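Local coordinates for protein serine protease inhibitor (Thermoanaerobacter tengcongensis, PDB 2PEF) that probably inhibits serine-type endopeptidases as a thermophilic member of the serpin family, captured here in the latent state, at residues S127-V130 with S131-N135; K106-L109 with Q110-D114; T277-L281 with G282-A286. All coordinates share one frame; numbering follows the deposited sequence. Where two conformers were deposited one is given.

Contact 1 of 3, residues S127-V130 with S131-N135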
# COMPACT_ATOMS: atom_id res chain seq x y z
N SER A 127 -27.55 -6.76 -0.12
CA SER A 127 -27.32 -5.32 -0.34
C SER A 127 -26.92 -4.58 0.93
O SER A 127 -26.17 -3.61 0.87
CB SER A 127 -28.55 -4.67 -0.98
OG SER A 127 -29.68 -4.75 -0.13
N SER A 128 -27.41 -5.05 2.08
CA SER A 128 -27.07 -4.45 3.36
C SER A 128 -25.64 -4.75 3.80
O SER A 128 -25.01 -3.96 4.50
CB SER A 128 -28.06 -4.89 4.44
OG SER A 128 -29.33 -4.33 4.18
N THR A 129 -25.12 -5.90 3.36
CA THR A 129 -23.72 -6.25 3.60
C THR A 129 -22.79 -5.29 2.86
O THR A 129 -21.75 -4.91 3.38
CB THR A 129 -23.42 -7.71 3.19
OG1 THR A 129 -24.40 -8.58 3.77
CG2 THR A 129 -22.03 -8.12 3.66
N VAL A 130 -23.18 -4.92 1.64
CA VAL A 130 -22.45 -3.92 0.85
C VAL A 130 -22.32 -2.62 1.64
O VAL A 130 -21.24 -2.05 1.74
CB VAL A 130 -23.13 -3.67 -0.53
CG1 VAL A 130 -22.47 -2.51 -1.26
CG2 VAL A 130 -23.10 -4.92 -1.39
N SER A 131 -23.44 -2.16 2.21
CA SER A 131 -23.46 -0.95 3.02
C SER A 131 -22.52 -1.08 4.22
O SER A 131 -21.74 -0.17 4.52
CB SER A 131 -24.88 -0.63 3.50
OG SER A 131 -25.75 -0.40 2.40
N ASP A 132 -22.59 -2.23 4.90
CA ASP A 132 -21.76 -2.49 6.08
C ASP A 132 -20.27 -2.46 5.75
O ASP A 132 -19.48 -1.86 6.48
CB ASP A 132 -22.11 -3.85 6.70
CG ASP A 132 -23.46 -3.84 7.38
OD1 ASP A 132 -23.94 -2.76 7.76
OD2 ASP A 132 -24.04 -4.94 7.54
N ILE A 133 -19.89 -3.12 4.66
CA ILE A 133 -18.50 -3.18 4.23
C ILE A 133 -17.97 -1.78 3.89
O ILE A 133 -16.91 -1.38 4.38
CB ILE A 133 -18.31 -4.14 3.03
CG1 ILE A 133 -18.56 -5.58 3.48
CG2 ILE A 133 -16.90 -4.00 2.45
CD1 ILE A 133 -18.75 -6.58 2.32
N ASN A 134 -18.73 -1.04 3.08
CA ASN A 134 -18.34 0.31 2.70
C ASN A 134 -18.28 1.28 3.87
O ASN A 134 -17.41 2.16 3.91
CB ASN A 134 -19.25 0.84 1.60
CG ASN A 134 -19.00 0.16 0.27
OD1 ASN A 134 -17.92 -0.36 0.02
ND2 ASN A 134 -20.01 0.15 -0.59
N ASN A 135 -19.19 1.13 4.83
CA ASN A 135 -19.13 1.91 6.06
C ASN A 135 -17.88 1.59 6.89
O ASN A 135 -17.27 2.49 7.48
CB ASN A 135 -20.40 1.72 6.88
CG ASN A 135 -21.56 2.52 6.32
OD1 ASN A 135 -21.39 3.66 5.89
ND2 ASN A 135 -22.75 1.92 6.32
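S127-V130 and S131-N135 run on from each other as one alpha-helix, tied by i to i+4 backbone bonds. They form the N-terminal turns of helix 127-140, which matches the helix that serpins lay across their large central beta-sheet. D132 N donates to S128 O at 3.0 Å, and I133 N to T129 O at 2.9 Å. N134 N donates to V130 O along a nearly straight path, 171° at the hydrogen. The first bond, S131 N to S127 O, is weak at 3.4 Å.

T129 and I133 make the buried face. T129 carries its methyl CG2 opposite the backbone N, which brings it within 3.9 Å of I133 CD1. The hydroxyl OG1 goes the other way and accepts a hydrogen from D126 N, just before the helix. I133 CG1 lies 3.3 Å from T129 O, so the branched chain skirts a carbonyl already used by its own backbone N. Farther out, I133 packs on W96 of strand 87-98 and on Y159 and I161 of the adjoining strand 158-169.

On another side, V130 and N134 lie alongside each other and point the same way. The N134 amide is held at both ends: OD1 accepts from I148 N, and ND2 donates to L149 O. That pairing fixes its rotation and ties the helix to the loop that follows it. V130 contributes an apolar neighbour to this amide, with CG1 3.7 Å from N134 ND2.

Contact 2 of 3, residues K106-L109 with Q110-D114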
# COMPACT_ATOMS: atom_id res chain seq x y z
N LYS A 106 -11.98 -22.68 13.25
CA LYS A 106 -11.64 -22.01 14.51
C LYS A 106 -10.17 -21.60 14.59
O LYS A 106 -9.84 -20.52 15.07
CB LYS A 106 -12.04 -22.88 15.71
CG LYS A 106 -11.53 -22.38 17.07
CD LYS A 106 -12.32 -21.17 17.58
CE LYS A 106 -11.72 -20.66 18.89
NZ LYS A 106 -12.48 -19.50 19.45
N ASP A 107 -9.28 -22.48 14.11
CA ASP A 107 -7.84 -22.19 14.11
C ASP A 107 -7.53 -20.95 13.27
O ASP A 107 -6.74 -20.09 13.70
CB ASP A 107 -7.05 -23.40 13.59
CG ASP A 107 -5.56 -23.30 13.90
OD1 ASP A 107 -5.19 -22.96 15.04
OD2 ASP A 107 -4.74 -23.59 12.99
N PHE A 108 -8.17 -20.84 12.11
CA PHE A 108 -8.00 -19.69 11.22
C PHE A 108 -8.48 -18.39 11.87
O PHE A 108 -7.76 -17.38 11.86
CB PHE A 108 -8.73 -19.91 9.89
CG PHE A 108 -8.77 -18.69 9.01
CD1 PHE A 108 -7.65 -18.29 8.29
CD2 PHE A 108 -9.94 -17.94 8.91
CE1 PHE A 108 -7.68 -17.16 7.48
CE2 PHE A 108 -9.98 -16.80 8.10
CZ PHE A 108 -8.85 -16.41 7.39
N LEU A 109 -9.69 -18.42 12.42
CA LEU A 109 -10.27 -17.25 13.08
C LEU A 109 -9.43 -16.80 14.27
O LEU A 109 -9.33 -15.61 14.54
CB LEU A 109 -11.72 -17.51 13.50
CG LEU A 109 -12.76 -17.69 12.39
CD1 LEU A 109 -14.14 -17.95 13.00
CD2 LEU A 109 -12.82 -16.49 11.46
N GLN A 110 -8.83 -17.76 14.97
CA GLN A 110 -7.99 -17.45 16.13
C GLN A 110 -6.70 -16.75 15.71
O GLN A 110 -6.33 -15.73 16.30
CB GLN A 110 -7.68 -18.71 16.95
CG GLN A 110 -7.14 -18.43 18.35
CD GLN A 110 -8.11 -17.63 19.22
OE1 GLN A 110 -7.75 -16.59 19.76
NE2 GLN A 110 -9.33 -18.13 19.36
N ILE A 111 -6.04 -17.28 14.69
CA ILE A 111 -4.82 -16.68 14.15
C ILE A 111 -5.08 -15.25 13.68
O ILE A 111 -4.33 -14.33 14.01
CB ILE A 111 -4.23 -17.53 13.00
CG1 ILE A 111 -3.76 -18.89 13.52
CG2 ILE A 111 -3.08 -16.80 12.30
CD1 ILE A 111 -3.63 -19.96 12.46
N ILE A 112 -6.18 -15.08 12.95
CA ILE A 112 -6.56 -13.79 12.39
C ILE A 112 -6.96 -12.78 13.48
O ILE A 112 -6.57 -11.61 13.43
CB ILE A 112 -7.64 -13.98 11.28
CG1 ILE A 112 -7.00 -13.92 9.89
CG2 ILE A 112 -8.76 -12.97 11.38
CD1 ILE A 112 -5.93 -14.96 9.63
N ALA A 113 -7.71 -13.24 14.48
CA ALA A 113 -8.05 -12.40 15.63
C ALA A 113 -6.82 -12.04 16.46
O ALA A 113 -6.67 -10.90 16.91
CB ALA A 113 -9.10 -13.08 16.50
N ASP A 114 -5.93 -13.02 16.66
CA ASP A 114 -4.77 -12.84 17.53
C ASP A 114 -3.64 -12.02 16.92
O ASP A 114 -3.15 -11.09 17.55
CB ASP A 114 -4.23 -14.20 18.01
CG ASP A 114 -5.08 -14.81 19.11
OD1 ASP A 114 -5.90 -14.10 19.72
OD2 ASP A 114 -4.92 -16.03 19.36
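K106-L109 and Q110-D114 are consecutive turns of one alpha-helix, 106-116, whose i to i+4 bonds cross the join at every step. It joins strand 102-104 to strand 119-123 in the serpin fold. Q110 N donates to K106 O at 2.9 Å, and I111 N to D107 O at 3.1 Å. I112 N and A113 N bond in the same way to F108 O and L109 O.

The buried side is carried by F108 and I112. F108 has CG opposite its backbone N (chi1 171°), which leans the ring along the helix toward the next turn. I112 CD1 comes obliquely onto the F108 ring, 3.5 Å from CE1. The ring also rests on M158 and L160 of strand 158-169, while I112 packs on N47 and A118.

On the outer side, K106 and Q110 run side by side, each chain bent at chi2. The side chains of D107 and I111 cross at an angle. The end methyl CD1 of I111 sits 3.8 Å from D107 OD2, a van der Waals contact between a methyl and a carboxylate oxygen. The same isoleucine hugs the backbone, with CG1 3.2 Å from D107 O.

Contact 3 of 3, residues T277-L281 with G282-A286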
# COMPACT_ATOMS: atom_id res chain seq x y z
N THR A 277 0.20 -9.38 -11.20
CA THR A 277 1.42 -9.11 -10.43
C THR A 277 1.72 -10.25 -9.47
O THR A 277 2.85 -10.74 -9.40
CB THR A 277 1.30 -7.78 -9.65
OG1 THR A 277 1.15 -6.69 -10.57
CG2 THR A 277 2.52 -7.54 -8.78
N LEU A 278 0.69 -10.69 -8.74
CA LEU A 278 0.82 -11.77 -7.77
C LEU A 278 1.16 -13.10 -8.43
O LEU A 278 1.95 -13.88 -7.90
CB LEU A 278 -0.44 -11.87 -6.91
CG LEU A 278 -0.64 -10.71 -5.92
CD1 LEU A 278 -2.05 -10.71 -5.32
CD2 LEU A 278 0.42 -10.72 -4.81
N GLU A 279 0.58 -13.35 -9.61
CA GLU A 279 0.90 -14.55 -10.39
C GLU A 279 2.35 -14.54 -10.87
O GLU A 279 2.97 -15.60 -10.99
CB GLU A 279 -0.06 -14.69 -11.57
CG GLU A 279 -1.47 -15.12 -11.18
CD GLU A 279 -2.46 -15.05 -12.33
OE1 GLU A 279 -2.38 -14.11 -13.15
OE2 GLU A 279 -3.33 -15.94 -12.41
N SER A 280 2.89 -13.35 -11.13
CA SER A 280 4.28 -13.20 -11.56
C SER A 280 5.25 -13.43 -10.41
O SER A 280 6.41 -13.79 -10.62
CB SER A 280 4.51 -11.82 -12.20
OG SER A 280 4.67 -10.81 -11.22
N LEU A 281 4.76 -13.23 -9.19
CA LEU A 281 5.53 -13.50 -7.98
C LEU A 281 5.46 -14.97 -7.56
O LEU A 281 6.08 -15.38 -6.58
CB LEU A 281 5.07 -12.59 -6.83
CG LEU A 281 5.30 -11.07 -6.96
CD1 LEU A 281 4.65 -10.35 -5.79
CD2 LEU A 281 6.78 -10.73 -7.04
N GLY A 282 4.70 -15.77 -8.32
CA GLY A 282 4.62 -17.21 -8.10
C GLY A 282 3.30 -17.69 -7.52
O GLY A 282 3.07 -18.90 -7.40
N MET A 283 2.43 -16.74 -7.16
CA MET A 283 1.13 -17.05 -6.58
C MET A 283 0.10 -17.28 -7.69
O MET A 283 -0.57 -16.35 -8.14
CB MET A 283 0.69 -15.92 -5.64
CG MET A 283 -0.63 -16.15 -4.93
SD MET A 283 -1.06 -14.71 -3.94
CE MET A 283 -2.84 -14.88 -3.90
N THR A 284 -0.01 -18.53 -8.13
CA THR A 284 -0.87 -18.90 -9.26
C THR A 284 -2.03 -19.82 -8.86
O THR A 284 -3.18 -19.57 -9.25
CB THR A 284 -0.06 -19.55 -10.40
OG1 THR A 284 0.63 -20.70 -9.91
CG2 THR A 284 0.96 -18.56 -10.98
N ASP A 285 -1.73 -20.86 -8.09
CA ASP A 285 -2.73 -21.84 -7.64
C ASP A 285 -3.93 -21.20 -6.95
O ASP A 285 -5.05 -21.63 -7.16
CB ASP A 285 -2.10 -22.88 -6.71
CG ASP A 285 -1.37 -23.97 -7.45
OD1 ASP A 285 -0.94 -23.75 -8.61
OD2 ASP A 285 -1.21 -25.07 -6.87
N ALA A 286 -3.67 -20.16 -6.15
CA ALA A 286 -4.72 -19.48 -5.39
C ALA A 286 -5.85 -18.94 -6.27
O ALA A 286 -7.00 -18.84 -5.83
CB ALA A 286 -4.12 -18.36 -4.56
O HOH W 1 -3.19 -18.53 -11.89
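L278, in the last turn of helix 275-280, and M283, just beyond it, send their side chains roughly the same way, and both reach L42 of helix 35-46. M283 is extended, with CG opposite its backbone N (chi1 -178°). Its SD passes L278 CB at a loose 4.2 Å, while its own CB lies 3.3 Å from L278 O. That carbonyl also accepts M283 N at 3.0 Å, the long bond of a Schellman motif. G282 N adds a weak bond to E279 O. G282 is where the chain leaves the helix, with the positive phi of 108° that belongs to this motif.

E279 and T284 meet on a different side. The methyl CG2 of T284 comes to 4.0 Å from E279 CB. Close by, E279 CA makes a CH...O contact with M283 O at 3.2 Å. The E279 chain is extended beyond CG, and a water links its OE2 (2.6 Å) to T284 O (2.8 Å), donating to both. Within the last helical turn, S280 OG donates to T277 O. Beyond the glycine, Q56 OE1 accepts from both T284 N and D285 N.

The helix end is thus closed by apolar contact on its inner side and by backbone bonds at the glycine turn. The water-bridged carboxylate adds a polar link from the last helical turn to the outgoing chain.

Overall arrangement
From the N terminus, contact 2 comes first, then contact 1, then contact 3. They follow in series; none nests in or crosses another, and none closes a long loop. Contact 2 opens helix 106-116 and contact 1 opens helix 127-140; strand 119-123 separates the two helices. Both rest on strand 158-169, though their centres are about 23 Å apart. Contact 3 ends helix 275-280 and starts the loop toward strand 298-300. Its nearest atoms are about 13 Å from contact 2 and about 18 Å from contact 1. Contacts 1 and 2 thus set two helices against one strand, while contact 3 ties a helix end to helices 35-46 and 51-62.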